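Local coordinates for protein ochratoxinase (Aspergillus niger, PDB 4C65) that removes C-terminal aromatic residues such as phenylalanine and detoxifies ochratoxin A by a zinc-dependent hydrolysis that yields ochratoxin alpha and L-phenylalanine, at residues L14-D19 and E360-A365; A254-G259 and E271-L276. One frame throughout, in Å; residues are numbered along the deposited sequence.

Contact 1 of 2, residues L14-D19 and E360-A365; sequences LLIPGD and EAIKAA
I362 meets I16 through a single pair of methyl groups, CG2 of I362 lying 4.1 Å from CG2 of I16, with the two side chains crossing at about a right angle. Both branches are set anti to their own backbone N, which brings the two methyls together. V60 and M62 of strand 60-67 extend this apolar patch, touching I16 and I362 respectively. The contact packs the loop following strand 7-15 against helix 358-365, away from the zinc and active-site residues.

K363, next along the helix, engages the loop twice. At its root, the backbone approaches the carbonyl of G18: CA of K363 is 3.3 Å from O of G18 in a CA-H...O contact, 130° at the hydrogen, and K363 CB lies 3.4 Å from the same oxygen. The chain at G18 comes within 5.1 Å of the helix, measured from CA of G18 to CA of K363. Farther out, the lysine is extended as far as CE and runs beside D19, both side chains pointing the same way. Its NZ forms a salt bridge with D19 OD1 at 3.1 Å, reaching the oxygen from above the carboxylate, 58° out of its plane.

The chemistry is therefore graded, from buried methyls through a backbone carbonyl to a charged pair nearer the solvent, D19 being exposed and K363 partly so, where water probably weakens the electrostatic attraction.

Contact 2 of 2, residues A254-G259 and E271-L276; sequences AAIKAG and EEVWEL
I256, V273 and L276, which make the contact, are all aliphatic; the flat group nearby, the indole of W274, takes no part in it, its side chain leaving the backbone away from segment 254-259. The backbone N of E271 lies over one face of that ring, 3.6 Å from its plane and nearer the periphery than the centre. W274 NE1 makes a weak hydrogen bond to the carbonyl of A320, while A269 and V329 also touch the side chain.

The interface itself depends on one branch of I256. Its CG1-CD1 arm is stretched out (chi2 175°), so that CD1 projects from its helix and is received between two residues a single helical turn apart. CD1 of I256 lies 4.3 Å from CG1 of V273, and the same methyl is 4.3 Å from CB of L276, near the root of the leucine. No hydrogen bond spans the two segments: these are loose van der Waals contacts, and the backbones stay 7.9 Å apart even at their nearest CA atoms, those of I256 and L276. Just past I256 the first helix closes in a Schellman motif at G259, whose positive phi (114°) turns the chain out of the helix.

Helices 249-258 and 271-280 flank strand 262-263 in the chain order strand-helix-strand-helix-strand of the barrel, from 242-246 to 283-285. One turn earlier, I252 and M253 continue the packing against V273 and L276, and a salt bridge from K249 to E272 joins the helices again. Helix 249-258 also rests through A255 on strand 242-246, and through A254 and A258 on L228 of helix 225-237.

Overall arrangement
Both segments of contact 2 fall within the 340 residues that separate the segments of contact 1. The two centres are 27 Å apart and the nearest atoms about 14 Å, so they do not touch. Contact 1 ties the loop after strand 7-15 to helix 358-365, and its surroundings include strand 60-67, consistent with a junction between the smaller beta-sandwich domain and the barrel. The 254-259 and 271-276 pair is local to the barrel, joining successive helices outside the parallel sheet, whose strand 242-246 carries zinc ligand H245, with ligand H265 just after strand 262-263. One contact thus brings together parts of the chain far apart in sequence, while the other packs consecutive units of the catalytic domain.

Contact 1 of 2, residues L14-D19 and E360-A365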
ATOM      1  N   LEU A  14     -62.180  -6.736 -17.390  1.00 22.61           N
ATOM      2  CA  LEU A  14     -61.907  -7.280 -16.065  1.00 22.30           C
ATOM      3  C   LEU A  14     -60.776  -6.484 -15.418  1.00 20.93           C
ATOM      4  O   LEU A  14     -59.724  -6.287 -16.023  1.00 20.01           O
ATOM      5  CB  LEU A  14     -61.498  -8.746 -16.195  1.00 23.00           C
ATOM      6  CG  LEU A  14     -61.212  -9.504 -14.902  1.00 23.28           C
ATOM      7  CD1 LEU A  14     -62.500  -9.775 -14.140  1.00 24.74           C
ATOM      8  CD2 LEU A  14     -60.484 -10.800 -15.220  1.00 23.84           C
ATOM      9  N   LEU A  15     -60.990  -6.051 -14.178  1.00 20.81           N
ATOM     10  CA  LEU A  15     -59.972  -5.315 -13.437  1.00 19.84           C
ATOM     11  C   LEU A  15     -59.571  -6.089 -12.191  1.00 19.77           C
ATOM     12  O   LEU A  15     -60.400  -6.345 -11.334  1.00 20.43           O
ATOM     13  CB  LEU A  15     -60.459  -3.912 -13.077  1.00 19.85           C
ATOM     14  CG  LEU A  15     -59.413  -2.968 -12.460  1.00 19.01           C
ATOM     15  CD1 LEU A  15     -59.614  -1.538 -12.919  1.00 19.17           C
ATOM     16  CD2 LEU A  15     -59.408  -3.023 -10.938  1.00 19.17           C
ATOM     17  N   ILE A  16     -58.291  -6.472 -12.136  1.00 19.21           N
ATOM     18  CA  ILE A  16     -57.733  -7.215 -11.023  1.00 19.25           C
ATOM     19  C   ILE A  16     -56.962  -6.217 -10.160  1.00 18.42           C
ATOM     20  O   ILE A  16     -55.896  -5.756 -10.560  1.00 17.22           O
ATOM     21  CB  ILE A  16     -56.820  -8.361 -11.526  1.00 19.37           C
ATOM     22  CG1 ILE A  16     -57.621  -9.299 -12.440  1.00 20.51           C
ATOM     23  CG2 ILE A  16     -56.251  -9.145 -10.350  1.00 19.70           C
ATOM     24  CD1 ILE A  16     -56.786 -10.132 -13.378  1.00 20.38           C
ATOM     25  N   PRO A  17     -57.528  -5.844  -9.000  1.00 18.96           N
ATOM     26  CA  PRO A  17     -56.935  -4.763  -8.241  1.00 18.66           C
ATOM     27  C   PRO A  17     -55.612  -5.113  -7.558  1.00 18.23           C
ATOM     28  O   PRO A  17     -54.855  -4.214  -7.189  1.00 17.49           O
ATOM     29  CB  PRO A  17     -58.026  -4.416  -7.227  1.00 19.67           C
ATOM     30  CG  PRO A  17     -58.710  -5.708  -6.989  1.00 20.67           C
ATOM     31  CD  PRO A  17     -58.725  -6.375  -8.339  1.00 20.28           C
ATOM     32  N   GLY A  18     -55.344  -6.401  -7.364  1.00 18.94           N
ATOM     33  CA  GLY A  18     -54.104  -6.834  -6.708  1.00 18.98           C
ATOM     34  C   GLY A  18     -54.379  -7.477  -5.367  1.00 20.86           C
ATOM     35  O   GLY A  18     -53.894  -8.594  -5.092  1.00 20.80           O
ATOM     36  N   ASP A  19     -55.168  -6.800  -4.533  1.00 22.00           N
ATOM     37  CA  ASP A  19     -55.650  -7.382  -3.290  1.00 24.55           C
ATOM     38  C   ASP A  19     -57.142  -7.131  -3.196  1.00 26.22           C
ATOM     39  O   ASP A  19     -57.561  -6.076  -2.773  1.00 27.16           O
ATOM     40  CB  ASP A  19     -54.935  -6.753  -2.090  1.00 25.32           C
ATOM     41  CG  ASP A  19     -55.312  -7.405  -0.763  1.00 27.94           C
ATOM     42  OD1 ASP A  19     -56.077  -8.386  -0.721  1.00 30.08           O
ATOM     43  OD2 ASP A  19     -54.814  -6.950   0.275  1.00 29.15           O
ATOM     44  N   GLU A 360     -54.322 -15.400  -5.801  1.00 23.41           N
ATOM     45  CA  GLU A 360     -53.319 -15.279  -4.727  1.00 23.02           C
ATOM     46  C   GLU A 360     -51.915 -15.090  -5.275  1.00 21.78           C
ATOM     47  O   GLU A 360     -51.127 -14.315  -4.725  1.00 21.51           O
ATOM     48  CB  GLU A 360     -53.352 -16.499  -3.826  1.00 24.11           C
ATOM     49  CG  GLU A 360     -54.550 -16.535  -2.884  1.00 25.48           C
ATOM     50  CD  GLU A 360     -54.797 -17.931  -2.308  1.00 27.31           C
ATOM     51  OE1 GLU A 360     -54.100 -18.901  -2.652  1.00 27.91           O
ATOM     52  OE2 GLU A 360     -55.739 -18.088  -1.519  1.00 29.51           O
ATOM     53  N   ALA A 361     -51.608 -15.788  -6.363  1.00 21.64           N
ATOM     54  CA  ALA A 361     -50.314 -15.659  -7.019  1.00 20.61           C
ATOM     55  C   ALA A 361     -50.083 -14.232  -7.484  1.00 19.45           C
ATOM     56  O   ALA A 361     -49.004 -13.667  -7.283  1.00 18.11           O
ATOM     57  CB  ALA A 361     -50.213 -16.613  -8.194  1.00 21.26           C
ATOM     58  N   ILE A 362     -51.107 -13.652  -8.081  1.00 19.76           N
ATOM     59  CA  ILE A 362     -51.040 -12.266  -8.530  1.00 19.27           C
ATOM     60  C   ILE A 362     -50.861 -11.301  -7.371  1.00 18.66           C
ATOM     61  O   ILE A 362     -50.099 -10.352  -7.477  1.00 18.02           O
ATOM     62  CB  ILE A 362     -52.266 -11.903  -9.389  1.00 20.14           C
ATOM     63  CG1 ILE A 362     -52.118 -12.570 -10.772  1.00 20.52           C
ATOM     64  CG2 ILE A 362     -52.410 -10.388  -9.541  1.00 19.70           C
ATOM     65  CD1 ILE A 362     -53.340 -12.473 -11.656  1.00 21.56           C
ATOM     66  N   LYS A 363     -51.524 -11.578  -6.252  1.00 19.54           N
ATOM     67  CA  LYS A 363     -51.389 -10.787  -5.019  1.00 19.10           C
ATOM     68  C   LYS A 363     -49.946 -10.798  -4.517  1.00 17.80           C
ATOM     69  O   LYS A 363     -49.384  -9.775  -4.133  1.00 16.96           O
ATOM     70  CB  LYS A 363     -52.311 -11.369  -3.956  1.00 20.54           C
ATOM     71  CG  LYS A 363     -52.300 -10.614  -2.646  1.00 20.91           C
ATOM     72  CD  LYS A 363     -52.961 -11.335  -1.492  1.00 22.37           C
ATOM     73  CE  LYS A 363     -52.963 -10.423  -0.344  1.00 22.53           C
ATOM     74  NZ  LYS A 363     -54.118 -10.415   0.578  1.00 23.85           N
ATOM     75  N   ALA A 364     -49.346 -11.973  -4.557  1.00 17.44           N
ATOM     76  CA  ALA A 364     -47.952 -12.147  -4.147  1.00 16.49           C
ATOM     77  C   ALA A 364     -46.970 -11.427  -5.089  1.00 15.31           C
ATOM     78  O   ALA A 364     -45.859 -11.093  -4.672  1.00 14.86           O
ATOM     79  CB  ALA A 364     -47.612 -13.630  -4.065  1.00 16.84           C
ATOM     80  N   ALA A 365     -47.375 -11.181  -6.330  1.00 14.97           N
ATOM     81  CA  ALA A 365     -46.516 -10.476  -7.271  1.00 14.31           C
ATOM     82  C   ALA A 365     -46.858  -9.000  -7.439  1.00 13.72           C
ATOM     83  O   ALA A 365     -46.171  -8.282  -8.166  1.00 13.26           O
ATOM     84  CB  ALA A 365     -46.556 -11.160  -8.613  1.00 14.85           C
TER

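Contact 2 of 2, residues A254-G259 and E271-L276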
ATOM      1  N   ALA A 254     -31.685 -17.561  12.948  1.00 21.77           N
ATOM      2  CA  ALA A 254     -30.775 -16.486  13.288  1.00 21.62           C
ATOM      3  C   ALA A 254     -31.201 -15.188  12.589  1.00 20.49           C
ATOM      4  O   ALA A 254     -31.112 -14.104  13.175  1.00 20.22           O
ATOM      5  CB  ALA A 254     -29.342 -16.852  12.926  1.00 21.90           C
ATOM      6  N   ALA A 255     -31.678 -15.299  11.352  1.00 19.76           N
ATOM      7  CA  ALA A 255     -32.104 -14.120  10.594  1.00 18.70           C
ATOM      8  C   ALA A 255     -33.340 -13.515  11.247  1.00 19.20           C
ATOM      9  O   ALA A 255     -33.460 -12.308  11.347  1.00 18.84           O
ATOM     10  CB  ALA A 255     -32.378 -14.480   9.157  1.00 18.01           C
ATOM     11  N   ILE A 256     -34.249 -14.357  11.710  1.00 20.15           N
ATOM     12  CA  ILE A 256     -35.482 -13.888  12.343  1.00 20.71           C
ATOM     13  C   ILE A 256     -35.200 -13.194  13.680  1.00 21.59           C
ATOM     14  O   ILE A 256     -35.634 -12.070  13.909  1.00 21.57           O
ATOM     15  CB  ILE A 256     -36.461 -15.063  12.552  1.00 21.61           C
ATOM     16  CG1 ILE A 256     -37.002 -15.505  11.182  1.00 21.02           C
ATOM     17  CG2 ILE A 256     -37.584 -14.676  13.515  1.00 22.01           C
ATOM     18  CD1 ILE A 256     -37.891 -16.735  11.234  1.00 22.07           C
ATOM     19  N   LYS A 257     -34.423 -13.852  14.520  1.00 22.61           N
ATOM     20  CA  LYS A 257     -33.954 -13.285  15.778  1.00 23.80           C
ATOM     21  C   LYS A 257     -33.275 -11.930  15.620  1.00 22.27           C
ATOM     22  O   LYS A 257     -33.532 -11.035  16.394  1.00 22.10           O
ATOM     23  CB  LYS A 257     -32.981 -14.261  16.397  1.00 25.95           C
ATOM     24  CG  LYS A 257     -32.696 -14.135  17.848  1.00 28.70           C
ATOM     25  CD  LYS A 257     -31.611 -15.141  18.266  1.00 31.21           C
ATOM     26  CE  LYS A 257     -30.874 -14.852  19.582  1.00 33.85           C
ATOM     27  NZ  LYS A 257     -31.627 -13.974  20.522  1.00 35.25           N
ATOM     28  N   ALA A 258     -32.445 -11.776  14.591  1.00 20.90           N
ATOM     29  CA  ALA A 258     -31.713 -10.526  14.343  1.00 20.05           C
ATOM     30  C   ALA A 258     -32.608  -9.365  13.922  1.00 19.24           C
ATOM     31  O   ALA A 258     -32.251  -8.211  14.142  1.00 18.82           O
ATOM     32  CB  ALA A 258     -30.654 -10.741  13.287  1.00 19.58           C
ATOM     33  N   GLY A 259     -33.765  -9.670  13.323  1.00 18.61           N
ATOM     34  CA  GLY A 259     -34.728  -8.657  12.935  1.00 18.27           C
ATOM     35  C   GLY A 259     -34.928  -8.506  11.441  1.00 17.57           C
ATOM     36  O   GLY A 259     -35.533  -7.533  11.003  1.00 17.18           O
ATOM     37  N   GLU A 271     -43.248 -25.543  10.755  1.00 33.85           N
ATOM     38  CA  GLU A 271     -44.335 -24.902  11.476  1.00 35.27           C
ATOM     39  C   GLU A 271     -43.856 -23.766  12.372  1.00 33.63           C
ATOM     40  O   GLU A 271     -44.448 -22.697  12.366  1.00 32.61           O
ATOM     41  CB  GLU A 271     -45.159 -25.908  12.263  1.00 39.61           C
ATOM     42  CG  GLU A 271     -46.410 -25.250  12.807  1.00 43.03           C
ATOM     43  CD  GLU A 271     -47.328 -26.135  13.643  1.00 48.27           C
ATOM     44  OE1 GLU A 271     -47.274 -27.393  13.622  1.00 51.99           O
ATOM     45  OE2 GLU A 271     -48.160 -25.547  14.380  1.00 53.51           O
ATOM     46  N   GLU A 272     -42.788 -23.991  13.125  1.00 33.38           N
ATOM     47  CA  GLU A 272     -42.251 -22.970  14.012  1.00 33.00           C
ATOM     48  C   GLU A 272     -41.875 -21.684  13.262  1.00 31.14           C
ATOM     49  O   GLU A 272     -42.198 -20.589  13.717  1.00 30.73           O
ATOM     50  CB  GLU A 272     -41.034 -23.518  14.769  1.00 34.37           C
ATOM     51  CG  GLU A 272     -40.273 -22.460  15.557  1.00 34.25           C
ATOM     52  CD  GLU A 272     -39.191 -23.030  16.456  1.00 35.69           C
ATOM     53  OE1 GLU A 272     -38.809 -24.214  16.288  1.00 36.97           O
ATOM     54  OE2 GLU A 272     -38.711 -22.280  17.324  1.00 35.62           O
ATOM     55  N   VAL A 273     -41.207 -21.828  12.110  1.00 29.82           N
ATOM     56  CA  VAL A 273     -40.829 -20.702  11.246  1.00 27.43           C
ATOM     57  C   VAL A 273     -42.049 -19.933  10.702  1.00 26.77           C
ATOM     58  O   VAL A 273     -42.078 -18.705  10.745  1.00 25.02           O
ATOM     59  CB  VAL A 273     -40.000 -21.183  10.045  1.00 26.94           C
ATOM     60  CG1 VAL A 273     -39.707 -20.036   9.098  1.00 25.75           C
ATOM     61  CG2 VAL A 273     -38.693 -21.806  10.517  1.00 27.77           C
ATOM     62  N   TRP A 274     -43.046 -20.657  10.201  1.00 27.11           N
ATOM     63  CA  TRP A 274     -44.233 -20.016   9.637  1.00 27.11           C
ATOM     64  C   TRP A 274     -44.914 -19.131  10.680  1.00 28.15           C
ATOM     65  O   TRP A 274     -45.225 -17.964  10.408  1.00 27.78           O
ATOM     66  CB  TRP A 274     -45.229 -21.039   9.086  1.00 27.49           C
ATOM     67  CG  TRP A 274     -44.626 -22.044   8.130  1.00 27.25           C
ATOM     68  CD1 TRP A 274     -43.644 -21.816   7.221  1.00 26.27           C
ATOM     69  CD2 TRP A 274     -44.990 -23.428   7.988  1.00 28.33           C
ATOM     70  NE1 TRP A 274     -43.366 -22.970   6.523  1.00 26.90           N
ATOM     71  CE2 TRP A 274     -44.177 -23.973   6.979  1.00 28.06           C
ATOM     72  CE3 TRP A 274     -45.912 -24.258   8.632  1.00 29.83           C
ATOM     73  CZ2 TRP A 274     -44.243 -25.314   6.609  1.00 29.43           C
ATOM     74  CZ3 TRP A 274     -46.002 -25.597   8.240  1.00 31.10           C
ATOM     75  CH2 TRP A 274     -45.172 -26.110   7.239  1.00 30.74           C
ATOM     76  N   GLU A 275     -45.117 -19.672  11.875  1.00 30.30           N
ATOM     77  CA  GLU A 275     -45.731 -18.918  12.965  1.00 31.70           C
ATOM     78  C   GLU A 275     -44.925 -17.686  13.340  1.00 30.64           C
ATOM     79  O   GLU A 275     -45.493 -16.607  13.515  1.00 30.04           O
ATOM     80  CB  GLU A 275     -45.921 -19.806  14.207  1.00 34.84           C
ATOM     81  CG  GLU A 275     -47.009 -20.849  14.023  1.00 37.18           C
ATOM     82  CD  GLU A 275     -48.264 -20.249  13.405  1.00 38.55           C
ATOM     83  OE1 GLU A 275     -48.767 -19.248  13.967  1.00 38.98           O
ATOM     84  OE2 GLU A 275     -48.724 -20.747  12.337  1.00 40.38           O
ATOM     85  N   LEU A 276     -43.607 -17.845  13.469  1.00 29.97           N
ATOM     86  CA  LEU A 276     -42.739 -16.718  13.759  1.00 29.40           C
ATOM     87  C   LEU A 276     -42.842 -15.643  12.688  1.00 27.97           C
ATOM     88  O   LEU A 276     -42.850 -14.443  13.008  1.00 28.59           O
ATOM     89  CB  LEU A 276     -41.266 -17.139  13.906  1.00 29.49           C
ATOM     90  CG  LEU A 276     -40.848 -17.651  15.280  1.00 31.30           C
ATOM     91  CD1 LEU A 276     -39.431 -18.223  15.221  1.00 31.62           C
ATOM     92  CD2 LEU A 276     -40.911 -16.551  16.326  1.00 31.45           C
TER